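Biofilm-associated surface protein (Staphylococcus aureus, PDB 7C7U) probably acts as a calcium-binding, cell wall-anchored switch that modulates functional amyloid and biofilm formation. Local coordinates at residues Leu385-Tyr390 and Leu396-Arg401; Glu411-Asp414 and Asn419-Asp422; Thr497-Ser502 and Asp506-Asn511. All blocks are in the same frame, centred on the assembly; numbering follows the deposited sequence.

Contact 1 of 3, residues Leu385-Tyr390 and Leu396-Arg401; sequences LALQDY and LDRYER. With CA (calcium ion), chain D; CA (calcium ion), chain E.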
loop_
_atom_site.group_PDB
_atom_site.type_symbol
_atom_site.label_atom_id
_atom_site.label_comp_id
_atom_site.label_asym_id
_atom_site.label_seq_id
_atom_site.Cartn_x
_atom_site.Cartn_y
_atom_site.Cartn_z
ATOM N N LEU A 385 -3.624 5.056 -12.333
ATOM C CA LEU A 385 -3.759 4.214 -11.131
ATOM C C LEU A 385 -2.616 3.201 -11.146
ATOM O O LEU A 385 -2.554 2.341 -12.030
ATOM C CB LEU A 385 -5.125 3.524 -11.081
ATOM C CG LEU A 385 -5.302 2.439 -9.969
ATOM C CD1 LEU A 385 -5.422 3.114 -8.623
ATOM C CD2 LEU A 385 -6.504 1.592 -10.282
ATOM N N ALA A 386 -1.666 3.360 -10.215
ATOM C CA ALA A 386 -0.447 2.551 -10.143
ATOM C C ALA A 386 -0.659 1.468 -9.078
ATOM O O ALA A 386 -0.429 1.688 -7.891
ATOM C CB ALA A 386 0.759 3.421 -9.810
ATOM N N LEU A 387 -1.166 0.323 -9.507
ATOM C CA LEU A 387 -1.326 -0.823 -8.619
ATOM C C LEU A 387 -0.015 -1.588 -8.499
ATOM O O LEU A 387 0.711 -1.772 -9.484
ATOM C CB LEU A 387 -2.425 -1.747 -9.137
ATOM C CG LEU A 387 -3.817 -1.149 -9.166
ATOM C CD1 LEU A 387 -4.860 -2.199 -9.523
ATOM C CD2 LEU A 387 -4.129 -0.472 -7.822
ATOM N N GLN A 388 0.269 -2.068 -7.289
ATOM C CA GLN A 388 1.537 -2.722 -7.009
ATOM C C GLN A 388 1.335 -3.864 -6.019
ATOM O O GLN A 388 0.532 -3.752 -5.090
ATOM C CB GLN A 388 2.522 -1.694 -6.462
ATOM C CG GLN A 388 3.957 -2.068 -6.535
ATOM C CD GLN A 388 4.853 -0.868 -6.309
ATOM O OE1 GLN A 388 4.929 0.031 -7.149
ATOM N NE2 GLN A 388 5.499 -0.823 -5.150
ATOM N N ASP A 389 2.043 -4.977 -6.244
ATOM C CA ASP A 389 2.098 -6.117 -5.304
ATOM C C ASP A 389 3.583 -6.377 -5.122
ATOM O O ASP A 389 4.140 -7.297 -5.728
ATOM C CB ASP A 389 1.340 -7.325 -5.859
ATOM C CG ASP A 389 1.300 -8.530 -4.877
ATOM O OD1 ASP A 389 1.823 -8.431 -3.766
ATOM O OD2 ASP A 389 0.718 -9.556 -5.258
ATOM N N TYR A 390 4.222 -5.529 -4.314
ATOM C CA TYR A 390 5.677 -5.489 -4.278
ATOM C C TYR A 390 6.272 -6.874 -4.030
ATOM O O TYR A 390 7.270 -7.252 -4.658
ATOM C CB TYR A 390 6.140 -4.500 -3.212
ATOM C CG TYR A 390 7.644 -4.322 -3.170
ATOM C CD1 TYR A 390 8.470 -5.281 -2.579
ATOM C CD2 TYR A 390 8.242 -3.201 -3.742
ATOM C CE1 TYR A 390 9.847 -5.119 -2.553
ATOM C CE2 TYR A 390 9.615 -3.031 -3.723
ATOM C CZ TYR A 390 10.412 -3.991 -3.126
ATOM O OH TYR A 390 11.778 -3.819 -3.108
ATOM N N LEU A 396 -2.508 -6.398 -2.917
ATOM C CA LEU A 396 -1.938 -5.124 -3.347
ATOM C C LEU A 396 -1.269 -4.416 -2.178
ATOM O O LEU A 396 -1.708 -4.532 -1.033
ATOM C CB LEU A 396 -3.022 -4.212 -3.940
ATOM C CG LEU A 396 -3.662 -4.671 -5.250
ATOM C CD1 LEU A 396 -4.732 -3.680 -5.736
ATOM C CD2 LEU A 396 -2.570 -4.862 -6.313
ATOM N N ASP A 397 -0.202 -3.667 -2.478
ATOM C CA ASP A 397 0.444 -2.803 -1.493
ATOM C C ASP A 397 -0.572 -2.054 -0.647
ATOM O O ASP A 397 -0.557 -2.132 0.590
ATOM C CB ASP A 397 1.340 -1.775 -2.184
ATOM C CG ASP A 397 2.656 -2.343 -2.660
ATOM O OD1 ASP A 397 2.728 -3.542 -2.967
ATOM O OD2 ASP A 397 3.620 -1.556 -2.760
ATOM N N ARG A 398 -1.463 -1.308 -1.308
ATOM C CA ARG A 398 -2.386 -0.465 -0.552
ATOM C C ARG A 398 -3.405 -1.294 0.211
ATOM O O ARG A 398 -3.863 -0.870 1.273
ATOM C CB ARG A 398 -3.086 0.537 -1.474
ATOM C CG ARG A 398 -4.166 -0.032 -2.347
ATOM C CD ARG A 398 -4.602 1.021 -3.358
ATOM N NE ARG A 398 -3.559 1.254 -4.345
ATOM C CZ ARG A 398 -3.456 2.345 -5.099
ATOM N NH1 ARG A 398 -4.331 3.344 -4.995
ATOM N NH2 ARG A 398 -2.461 2.435 -5.956
ATOM N N TYR A 399 -3.772 -2.471 -0.299
ATOM C CA TYR A 399 -4.622 -3.358 0.487
ATOM C C TYR A 399 -3.917 -3.801 1.760
ATOM O O TYR A 399 -4.516 -3.783 2.841
ATOM C CB TYR A 399 -5.050 -4.566 -0.342
ATOM C CG TYR A 399 -6.015 -5.494 0.362
ATOM C CD1 TYR A 399 -5.553 -6.505 1.214
ATOM C CD2 TYR A 399 -7.385 -5.372 0.169
ATOM C CE1 TYR A 399 -6.422 -7.360 1.842
ATOM C CE2 TYR A 399 -8.274 -6.231 0.818
ATOM C CZ TYR A 399 -7.785 -7.224 1.643
ATOM O OH TYR A 399 -8.643 -8.090 2.297
ATOM N N GLU A 400 -2.639 -4.194 1.659
ATOM C CA GLU A 400 -1.911 -4.642 2.850
ATOM C C GLU A 400 -1.776 -3.511 3.857
ATOM O O GLU A 400 -1.944 -3.721 5.067
ATOM C CB GLU A 400 -0.527 -5.207 2.487
ATOM C CG GLU A 400 -0.564 -6.480 1.629
ATOM C CD GLU A 400 0.713 -7.326 1.700
ATOM O OE1 GLU A 400 0.980 -7.937 2.774
ATOM O OE2 GLU A 400 1.439 -7.415 0.673
ATOM N N ARG A 401 -1.505 -2.299 3.369
ATOM C CA ARG A 401 -1.332 -1.154 4.253
ATOM C C ARG A 401 -2.640 -0.777 4.936
ATOM O O ARG A 401 -2.652 -0.483 6.135
ATOM C CB ARG A 401 -0.784 0.034 3.461
ATOM C CG ARG A 401 0.723 0.138 3.477
ATOM C CD ARG A 401 1.183 1.501 2.982
ATOM N NE ARG A 401 0.686 1.795 1.645
ATOM C CZ ARG A 401 1.371 1.535 0.536
ATOM N NH1 ARG A 401 2.573 0.979 0.614
ATOM N NH2 ARG A 401 0.853 1.825 -0.648
HETATM CA CA CA D . 1.581 -7.860 -1.518
HETATM CA CA CA E . 2.758 -9.218 2.125
HETATM O O HOH W 1 -1.741 4.797 -7.790
HETATM O O HOH W 2 -1.294 -0.878 -4.618
HETATM O O HOH W 3 2.773 -5.590 -1.382
#

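Contact 2 of 3, residues Glu411-Asp414 and Asn419-Asp422; sequences EDTD and NDGD. With CA (calcium ion), chain F; CA (calcium ion), chain G; CA (calcium ion), chain E.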
loop_
_atom_site.group_PDB
_atom_site.type_symbol
_atom_site.label_atom_id
_atom_site.label_comp_id
_atom_site.label_asym_id
_atom_site.label_seq_id
_atom_site.Cartn_x
_atom_site.Cartn_y
_atom_site.Cartn_z
ATOM N N GLU A 411 6.322 -11.448 1.567
ATOM C CA GLU A 411 5.210 -12.304 1.173
ATOM C C GLU A 411 4.743 -13.230 2.295
ATOM O O GLU A 411 3.676 -13.831 2.163
ATOM C CB GLU A 411 5.574 -13.118 -0.083
ATOM C CG GLU A 411 6.614 -14.221 0.086
ATOM C CD GLU A 411 8.040 -13.707 0.024
ATOM O OE1 GLU A 411 8.967 -14.474 0.360
ATOM O OE2 GLU A 411 8.238 -12.550 -0.397
ATOM N N ASP A 412 5.482 -13.328 3.407
ATOM C CA ASP A 412 5.101 -14.212 4.541
ATOM C C ASP A 412 5.426 -13.431 5.816
ATOM O O ASP A 412 6.444 -13.666 6.469
ATOM C CB ASP A 412 5.826 -15.555 4.471
ATOM C CG ASP A 412 5.439 -16.497 5.610
ATOM O OD1 ASP A 412 4.410 -16.251 6.284
ATOM O OD2 ASP A 412 6.179 -17.475 5.829
ATOM N N THR A 413 4.560 -12.457 6.134
ATOM C CA THR A 413 4.875 -11.479 7.172
ATOM C C THR A 413 5.177 -12.128 8.512
ATOM O O THR A 413 6.101 -11.694 9.213
ATOM C CB THR A 413 3.722 -10.483 7.305
ATOM O OG1 THR A 413 3.577 -9.753 6.078
ATOM C CG2 THR A 413 3.922 -9.530 8.479
ATOM N N ASP A 414 4.414 -13.164 8.886
ATOM C CA ASP A 414 4.532 -13.760 10.214
ATOM C C ASP A 414 5.562 -14.888 10.278
ATOM O O ASP A 414 5.789 -15.433 11.366
ATOM C CB ASP A 414 3.157 -14.206 10.755
ATOM C CG ASP A 414 2.437 -15.159 9.851
ATOM O OD1 ASP A 414 3.073 -16.077 9.293
ATOM O OD2 ASP A 414 1.212 -15.020 9.732
ATOM N N ASN A 419 1.833 -17.905 2.805
ATOM C CA ASN A 419 1.968 -16.536 2.302
ATOM C C ASN A 419 0.708 -15.702 2.584
ATOM O O ASN A 419 -0.407 -16.220 2.698
ATOM C CB ASN A 419 2.287 -16.549 0.799
ATOM C CG ASN A 419 3.685 -17.081 0.498
ATOM O OD1 ASN A 419 4.647 -16.815 1.234
ATOM N ND2 ASN A 419 3.803 -17.843 -0.591
ATOM N N ASP A 420 0.901 -14.372 2.623
ATOM C CA ASP A 420 -0.114 -13.459 3.158
ATOM C C ASP A 420 -1.450 -13.598 2.447
ATOM O O ASP A 420 -2.486 -13.777 3.094
ATOM C CB ASP A 420 0.380 -12.019 3.059
ATOM C CG ASP A 420 1.508 -11.748 3.995
ATOM O OD1 ASP A 420 1.851 -12.666 4.772
ATOM O OD2 ASP A 420 2.035 -10.622 4.005
ATOM N N GLY A 421 -1.457 -13.477 1.116
ATOM C CA GLY A 421 -2.703 -13.642 0.380
ATOM C C GLY A 421 -3.336 -15.005 0.592
ATOM O O GLY A 421 -4.542 -15.115 0.840
ATOM N N ASP A 422 -2.529 -16.069 0.505
ATOM C CA ASP A 422 -3.044 -17.405 0.788
ATOM C C ASP A 422 -3.724 -17.444 2.154
ATOM O O ASP A 422 -4.840 -17.952 2.298
ATOM C CB ASP A 422 -1.903 -18.427 0.738
ATOM C CG ASP A 422 -1.348 -18.607 -0.647
ATOM O OD1 ASP A 422 -2.130 -18.489 -1.618
ATOM O OD2 ASP A 422 -0.130 -18.866 -0.760
HETATM CA CA CA F . 2.269 -16.414 7.022
HETATM CA CA CA G . -0.437 -16.977 9.984
HETATM CA CA CA E . 2.758 -9.218 2.125
#

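Contact 3 of 3, residues Thr497-Ser502 and Asp506-Asn511; sequences TIAIDS and DNDEVN. With CA (calcium ion), chain G.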
loop_
_atom_site.group_PDB
_atom_site.type_symbol
_atom_site.label_atom_id
_atom_site.label_comp_id
_atom_site.label_asym_id
_atom_site.label_seq_id
_atom_site.Cartn_x
_atom_site.Cartn_y
_atom_site.Cartn_z
ATOM N N THR A 497 -4.683 -30.133 20.867
ATOM C CA THR A 497 -4.467 -28.995 19.980
ATOM C C THR A 497 -4.340 -27.723 20.806
ATOM O O THR A 497 -5.148 -27.490 21.713
ATOM C CB THR A 497 -5.617 -28.830 18.983
ATOM O OG1 THR A 497 -5.796 -30.041 18.248
ATOM C CG2 THR A 497 -5.356 -27.662 18.023
ATOM N N ILE A 498 -3.332 -26.908 20.493
ATOM C CA ILE A 498 -3.256 -25.537 20.981
ATOM C C ILE A 498 -3.670 -24.651 19.813
ATOM O O ILE A 498 -2.995 -24.621 18.773
ATOM C CB ILE A 498 -1.863 -25.173 21.525
ATOM C CG1 ILE A 498 -1.806 -23.682 21.896
ATOM C CG2 ILE A 498 -0.726 -25.585 20.593
ATOM C CD1 ILE A 498 -2.781 -23.304 23.028
ATOM N N ALA A 499 -4.804 -23.968 19.969
ATOM C CA ALA A 499 -5.403 -23.167 18.903
ATOM C C ALA A 499 -5.400 -21.702 19.306
ATOM O O ALA A 499 -5.811 -21.367 20.425
ATOM C CB ALA A 499 -6.834 -23.625 18.601
ATOM N N ILE A 500 -4.950 -20.843 18.383
ATOM C CA ILE A 500 -4.858 -19.403 18.580
ATOM C C ILE A 500 -5.926 -18.741 17.713
ATOM O O ILE A 500 -5.848 -18.759 16.472
ATOM C CB ILE A 500 -3.461 -18.869 18.244
ATOM C CG1 ILE A 500 -2.379 -19.776 18.833
ATOM C CG2 ILE A 500 -3.299 -17.455 18.779
ATOM C CD1 ILE A 500 -2.360 -19.839 20.345
ATOM N N ASP A 501 -6.898 -18.116 18.376
ATOM C CA ASP A 501 -8.119 -17.627 17.753
ATOM C C ASP A 501 -8.049 -16.107 17.649
ATOM O O ASP A 501 -7.940 -15.410 18.664
ATOM C CB ASP A 501 -9.336 -18.082 18.564
ATOM C CG ASP A 501 -10.673 -17.700 17.929
ATOM O OD1 ASP A 501 -10.742 -16.783 17.089
ATOM O OD2 ASP A 501 -11.686 -18.325 18.309
ATOM N N SER A 502 -8.107 -15.601 16.416
ATOM C CA SER A 502 -8.204 -14.177 16.122
ATOM C C SER A 502 -9.662 -13.801 15.889
ATOM O O SER A 502 -10.424 -14.601 15.332
ATOM C CB SER A 502 -7.375 -13.823 14.881
ATOM O OG SER A 502 -7.758 -12.568 14.327
ATOM N N ASP A 506 -11.731 -16.523 10.297
ATOM C CA ASP A 506 -12.591 -17.650 10.618
ATOM C C ASP A 506 -11.829 -18.793 11.287
ATOM O O ASP A 506 -12.396 -19.488 12.138
ATOM C CB ASP A 506 -13.282 -18.163 9.352
ATOM C CG ASP A 506 -14.347 -17.212 8.826
ATOM O OD1 ASP A 506 -14.641 -16.194 9.488
ATOM O OD2 ASP A 506 -14.906 -17.510 7.751
ATOM N N ASN A 507 -10.559 -19.006 10.930
ATOM C CA ASN A 507 -9.814 -20.191 11.346
ATOM C C ASN A 507 -8.662 -19.834 12.278
ATOM O O ASN A 507 -8.066 -18.761 12.175
ATOM C CB ASN A 507 -9.275 -20.950 10.132
ATOM C CG ASN A 507 -10.378 -21.597 9.315
ATOM O OD1 ASN A 507 -11.410 -21.981 9.855
ATOM N ND2 ASN A 507 -10.179 -21.693 8.005
ATOM N N ASP A 508 -8.345 -20.761 13.187
ATOM C CA ASP A 508 -7.286 -20.556 14.168
ATOM C C ASP A 508 -5.955 -21.048 13.625
ATOM O O ASP A 508 -5.903 -21.936 12.772
ATOM C CB ASP A 508 -7.595 -21.301 15.473
ATOM C CG ASP A 508 -8.938 -20.910 16.069
ATOM O OD1 ASP A 508 -9.441 -19.798 15.759
ATOM O OD2 ASP A 508 -9.490 -21.718 16.842
ATOM N N GLU A 509 -4.872 -20.471 14.138
ATOM C CA GLU A 509 -3.554 -21.068 13.951
ATOM C C GLU A 509 -3.389 -22.191 14.972
ATOM O O GLU A 509 -3.627 -21.979 16.168
ATOM C CB GLU A 509 -2.460 -20.014 14.117
ATOM C CG GLU A 509 -2.425 -18.950 12.980
ATOM C CD GLU A 509 -1.974 -19.537 11.641
ATOM O OE1 GLU A 509 -1.733 -18.768 10.696
ATOM O OE2 GLU A 509 -1.849 -20.773 11.527
ATOM N N VAL A 510 -3.004 -23.387 14.500
ATOM C CA VAL A 510 -3.029 -24.596 15.318
ATOM C C VAL A 510 -1.659 -25.265 15.335
ATOM O O VAL A 510 -0.867 -25.168 14.392
ATOM C CB VAL A 510 -4.092 -25.616 14.833
ATOM C CG1 VAL A 510 -5.504 -25.093 15.052
ATOM C CG2 VAL A 510 -3.857 -25.983 13.368
ATOM N N ASN A 511 -1.397 -25.967 16.437
ATOM C CA ASN A 511 -0.326 -26.946 16.547
ATOM C C ASN A 511 -0.823 -28.008 17.522
ATOM O O ASN A 511 -1.845 -27.820 18.191
ATOM C CB ASN A 511 0.984 -26.289 17.014
ATOM C CG ASN A 511 2.218 -27.125 16.705
ATOM O OD1 ASN A 511 2.138 -28.164 16.059
ATOM N ND2 ASN A 511 3.368 -26.671 17.185
HETATM CA CA CA G . -0.437 -16.977 9.984
HETATM O O HOH W 4 -9.160 -17.542 14.521
#

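Contact 1 of 3, residues Leu385-Tyr390 and Leu396-Arg401
L387 lays its methyl CD2 over one face of the R398 guanidinium, 3.8 Å from NH2 of R398, and the two side chains run at about a right angle. CD2 of L387 also meets CD1 of L396 at 3.9 Å, so a single leucine end joins the helix start to the apolar side of strand 381-388, where L339 covers both leucines. The carbonyl oxygen of A386 sits at the guanidinium edge, and two waters lie in the same plane: one links NH2 of R398 to the backbone N of A386, the other accepts from NE of R398. Further on, the strand end grips D397. Its backbone N gives a nearly straight bond (171°) to the oxygen of Q388, 2.7 Å away. With CG anti to the carbonyl carbon (chi1 -77°), the carboxylate folds back so that OD1 receives Y390 N at 2.8 Å through its syn lone pair; OD2 bonds S23 and, weakly, Q388 NE2, whose stronger partner is M21. OD1 of D397 also accepts from a water bound to calcium. That ion is held directly by E400 OE2, shared with a second calcium, and by D389 OD1 (2.3 Å), while G394 N bonds D389 OD2. D389, D391, D393, L395 O and E400 follow the spacing of a DxDxDG, EF-hand-like calcium loop, here entered from a strand and left through a helix.

Contact 2 of 3, residues Glu411-Asp414 and Asn419-Asp422
E411 runs side by side with N419, both side chains pointing the same way, with the carboxylate and amide planes steeply inclined at 76°. Its carbonyl oxygen faces the start of helix 420-427 and receives the backbone N of D420, the first N-H of the helix, at 2.9 Å, while CA of N419 makes a C-H...O contact with the same oxygen at 3.2 Å. N419 holds the N-cap position, and its side chain makes no capping bond. D412 comes next; its CB packs against the N419 side chain. With CG anti to the backbone N (chi1 -179°), its carboxylate swings to the metal: OD1 binds a calcium ion at 2.3 Å and OD2 is held by G417. D412 opens a second EF-hand-like DxDxDG loop, in which D414, D416, the carbonyl of K418 and E423 complete the ligands. T413 then holds both oxygens of the D420 carboxylate. The T413 backbone N bonds OD1 of D420 at 3.0 Å, slightly out of the carboxylate plane, and the T413 hydroxyl OG1 donates to the syn lone pair of D420 OD2 at 2.7 Å. Together with the bond of OD2, at 2.5 Å, to the calcium shared with E400, these two bonds would hold the group's rotation. At D414 the carboxylate bridges two ions, OD1 to the calcium held by D412 and OD2, at 2.6 Å, to another one completed by D416, E423, E509 and the carbonyls of S430 and V433.

Contact 3 of 3, residues Thr497-Ser502 and Asp506-Asn511
The carboxylates of D501 and D508 have their planes 39° apart, and D508 OD1 stands over one face of the D501 group, 3.3 Å from its CG. Two like charges this near would probably repel; K464 forms a salt bridge with D501 OD2 and a long, weak ion pair with D508 OD2, which may offset this. A water beside them accepts from S502 N and donates to D508 OD1 at 2.6 Å. CB of D508 lies 3.2 Å from the carbonyl oxygen of I500. Beyond D508 the backbones pair regularly: I500 with E509 and I498 with N511 are hydrogen-bonded pairs, the I500 N to E509 O bond measuring 2.8 Å, and A499 with V510 is a non-hydrogen-bonded pair between them. V510 CG1 rests against CG2 of T497 at 3.9 Å and near CB of A499. I498, I500, E509 and N511 share the opposite face, where F484 packs on the two isoleucines. E509 bends at CG (chi2 -69°), and OE1 reaches a calcium ion at 2.3 Å while OE2 pairs with K418. The arrangement is an antiparallel beta hairpin inside a mixed sheet, between strands 462-466 and 437-442, whose second strand supplies a calcium ligand beside the connecting loop.

Contacts 1 and 2 are built alike, each tying the start of a calcium loop to the helix that leaves it, and D397 and D420 hold equivalent loop positions. Contact 1, near the centre of the chain and partly buried, adds apolar and guanidinium packing against a sheet; contact 2 lies at the surface and is almost entirely polar. D397 reaches its calcium through water, whereas D420 binds directly the ion it shares with E400, and there the two contacts touch. Contact 3, partly buried like contact 1 and with its isoleucines inside, belongs to a later beta domain and rests on regular strand pairing. Its centre is about 17 Å from that of contact 2, yet one calcium takes ligands from both, D414 and E509.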